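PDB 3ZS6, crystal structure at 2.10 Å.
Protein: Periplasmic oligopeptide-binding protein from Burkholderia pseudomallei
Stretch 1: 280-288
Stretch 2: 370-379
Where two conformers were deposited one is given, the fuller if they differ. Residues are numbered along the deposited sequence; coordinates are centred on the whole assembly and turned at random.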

# COMPACT_ATOMS: atom_id res chain seq x y z
N GLU A 280 12.22 20.39 -6.87
CA GLU A 280 12.04 20.34 -8.31
C GLU A 280 13.35 20.05 -9.04
O GLU A 280 13.40 19.22 -9.95
CB GLU A 280 11.48 21.69 -8.78
CG GLU A 280 11.12 21.75 -10.24
CD GLU A 280 10.52 23.10 -10.62
OE1 GLU A 280 10.36 23.96 -9.73
OE2 GLU A 280 10.21 23.29 -11.81
N ALA A 281 14.42 20.74 -8.64
CA ALA A 281 15.74 20.50 -9.23
C ALA A 281 16.16 19.03 -9.09
O ALA A 281 16.65 18.43 -10.04
CB ALA A 281 16.77 21.40 -8.59
N LEU A 282 15.97 18.48 -7.90
CA LEU A 282 16.36 17.09 -7.65
C LEU A 282 15.56 16.15 -8.55
O LEU A 282 16.09 15.17 -9.07
CB LEU A 282 16.15 16.73 -6.18
CG LEU A 282 17.03 17.45 -5.14
CD1 LEU A 282 16.59 17.09 -3.72
CD2 LEU A 282 18.51 17.11 -5.34
N ALA A 283 14.28 16.47 -8.73
CA ALA A 283 13.40 15.64 -9.55
C ALA A 283 13.75 15.65 -11.04
O ALA A 283 13.74 14.61 -11.69
CB ALA A 283 11.95 16.05 -9.35
N MET A 284 14.04 16.83 -11.57
CA MET A 284 14.13 16.99 -13.02
C MET A 284 15.43 16.47 -13.61
O MET A 284 15.53 16.24 -14.81
CB MET A 284 13.90 18.45 -13.42
CG MET A 284 15.02 19.39 -13.06
SD MET A 284 14.58 21.12 -13.39
CE MET A 284 14.00 21.02 -15.08
N VAL A 285 16.44 16.27 -12.77
CA VAL A 285 17.73 15.79 -13.26
C VAL A 285 17.82 14.25 -13.42
O VAL A 285 18.62 13.75 -14.22
CB VAL A 285 18.87 16.32 -12.37
CG1 VAL A 285 20.08 15.44 -12.45
CG2 VAL A 285 19.21 17.77 -12.78
N LEU A 286 17.00 13.51 -12.68
CA LEU A 286 17.03 12.05 -12.75
C LEU A 286 16.49 11.52 -14.08
O LEU A 286 15.39 11.85 -14.50
CB LEU A 286 16.22 11.43 -11.59
CG LEU A 286 16.56 11.81 -10.15
CD1 LEU A 286 15.46 11.29 -9.22
CD2 LEU A 286 17.93 11.29 -9.72
N ASP A 287 17.28 10.67 -14.73
CA ASP A 287 16.90 10.08 -16.02
C ASP A 287 16.14 8.77 -15.79
O ASP A 287 16.75 7.71 -15.61
CB ASP A 287 18.15 9.83 -16.85
CG ASP A 287 17.84 9.59 -18.32
OD1 ASP A 287 16.77 9.04 -18.63
OD2 ASP A 287 18.69 9.95 -19.17
N ARG A 288 14.81 8.85 -15.80
CA ARG A 288 13.96 7.70 -15.49
C ARG A 288 13.90 6.70 -16.64
O ARG A 288 13.51 5.54 -16.47
CB ARG A 288 12.54 8.18 -15.13
CG ARG A 288 12.48 9.11 -13.91
CD ARG A 288 11.18 9.92 -13.93
NE ARG A 288 11.08 10.82 -12.79
CZ ARG A 288 11.84 11.89 -12.61
NH1 ARG A 288 12.79 12.20 -13.51
NH2 ARG A 288 11.68 12.65 -11.53
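Stretch 2, residues 370-379: SEWRTKLGVT

Three hydrogen bonds fix stretch 2 to stretch 1, and all of them join a side chain of stretch 2 to backbone atoms between Leu282 and Asp287. The shortest runs from Asp287 N to Glu371 OE2, 2.8 Å with an N-H...O angle of 150°. Trp372 NE1 donates to Leu282 O at 3.0 Å and 171°, a nearly linear bond. Lys375 NZ donates to Val285 O, also at 3.0 Å. The same ammonium forms a salt bridge with Glu371 one helical turn back, Lys375 NZ to Glu371 OE2 being 2.9 Å; as a hydrogen bond this contact is weak, but it ties two of the anchoring side chains together. A water extends the network, donating to Asp287 OD2 (2.7 Å) and accepting from Lys375 NZ (3.0 Å).

The backbone of stretch 2 is helical over 370-376, and Gly377 leaves the helix with positive phi (68°). Val378 follows in an extended conformation (-91/132). The axis of helix 370-376 passes 10.0 Å from that of helix 280-285, their N-to-C directions differing by 104°, so the helices cross steeply. The nearest CA pairs are Leu286 with Glu371 (6.1 Å), and Leu282 with Trp372 and Val285 with Lys375 (both 7.0 Å).

Around the polar anchors lies apolar packing. The five-membered ring of Trp372 is sandwiched: Leu282 CD2 lies 3.9 Å from its centroid, 12° off the normal, and Leu286 CD2 covers the opposite face at 3.9 Å and 29°. The CA-to-CB bond of Val285 points toward stretch 2; its CG1 is 3.1 Å from Lys375 CD, unusually short for two carbons, and its CG2 is 3.8 Å from Leu376 CD2. Farther out, Leu282 CD2 lies 4.2 Å from both Leu376 CD1 and Val378 CG1. The contact buries 502 Å² between the stretches, both sides summed.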

# COMPACT_ATOMS: atom_id res chain seq x y z
N SER A 370 24.52 9.10 -8.00
CA SER A 370 25.48 9.47 -9.04
C SER A 370 24.89 10.56 -9.94
O SER A 370 25.57 11.50 -10.34
CB SER A 370 25.91 8.25 -9.87
OG SER A 370 24.95 7.93 -10.85
N GLU A 371 23.61 10.41 -10.24
CA GLU A 371 22.89 11.40 -11.03
C GLU A 371 22.98 12.79 -10.37
O GLU A 371 23.34 13.78 -11.02
CB GLU A 371 21.43 10.96 -11.15
CG GLU A 371 20.72 11.44 -12.39
CD GLU A 371 21.00 10.58 -13.62
OE1 GLU A 371 22.15 10.14 -13.81
OE2 GLU A 371 20.06 10.38 -14.41
N TRP A 372 22.67 12.84 -9.08
CA TRP A 372 22.69 14.10 -8.33
C TRP A 372 24.11 14.66 -8.19
O TRP A 372 24.31 15.88 -8.26
CB TRP A 372 22.05 13.91 -6.95
CG TRP A 372 20.56 13.81 -7.00
CD1 TRP A 372 19.73 14.37 -7.93
CD2 TRP A 372 19.71 13.07 -6.10
NE1 TRP A 372 18.43 14.05 -7.66
CE2 TRP A 372 18.39 13.25 -6.54
CE3 TRP A 372 19.95 12.29 -4.97
CZ2 TRP A 372 17.30 12.67 -5.89
CZ3 TRP A 372 18.87 11.72 -4.32
CH2 TRP A 372 17.56 11.92 -4.78
N ARG A 373 25.08 13.79 -7.97
CA ARG A 373 26.46 14.24 -7.86
C ARG A 373 26.92 14.85 -9.18
O ARG A 373 27.28 16.02 -9.24
CB ARG A 373 27.40 13.09 -7.49
CG ARG A 373 28.86 13.36 -7.87
CD ARG A 373 29.81 12.28 -7.36
NE ARG A 373 29.43 10.94 -7.80
CZ ARG A 373 29.86 10.36 -8.92
NH1 ARG A 373 30.70 11.00 -9.72
NH2 ARG A 373 29.45 9.14 -9.23
N THR A 374 26.87 14.04 -10.23
CA THR A 374 27.44 14.45 -11.51
C THR A 374 26.68 15.59 -12.19
O THR A 374 27.27 16.36 -12.95
CB THR A 374 27.55 13.26 -12.49
OG1 THR A 374 26.23 12.76 -12.76
CG2 THR A 374 28.38 12.14 -11.88
N LYS A 375 25.39 15.70 -11.93
CA LYS A 375 24.59 16.72 -12.62
C LYS A 375 24.37 17.99 -11.80
O LYS A 375 24.18 19.06 -12.37
CB LYS A 375 23.26 16.15 -13.11
CG LYS A 375 23.40 15.09 -14.19
CD LYS A 375 22.05 14.56 -14.64
CE LYS A 375 22.19 13.40 -15.62
NZ LYS A 375 20.87 12.76 -15.91
N LEU A 376 24.39 17.88 -10.48
CA LEU A 376 24.08 19.03 -9.65
C LEU A 376 25.15 19.30 -8.60
O LEU A 376 25.14 20.34 -7.95
CB LEU A 376 22.73 18.81 -8.94
CG LEU A 376 21.47 18.77 -9.80
CD1 LEU A 376 20.27 18.43 -8.93
CD2 LEU A 376 21.25 20.10 -10.52
N GLY A 377 26.08 18.36 -8.44
CA GLY A 377 27.07 18.47 -7.39
C GLY A 377 26.43 18.33 -6.02
O GLY A 377 26.96 18.83 -5.02
N VAL A 378 25.27 17.68 -5.98
CA VAL A 378 24.59 17.39 -4.72
C VAL A 378 25.03 16.04 -4.19
O VAL A 378 25.06 15.05 -4.92
CB VAL A 378 23.06 17.41 -4.90
CG1 VAL A 378 22.37 16.80 -3.69
CG2 VAL A 378 22.57 18.82 -5.14
N THR A 379 25.38 15.98 -2.91
CA THR A 379 25.87 14.74 -2.32
C THR A 379 24.78 14.01 -1.53
O THR A 379 24.21 14.55 -0.58
CB THR A 379 27.07 15.00 -1.39
OG1 THR A 379 28.10 15.69 -2.11
CG2 THR A 379 27.63 13.69 -0.85
O HOH W 1 20.99 11.04 -18.36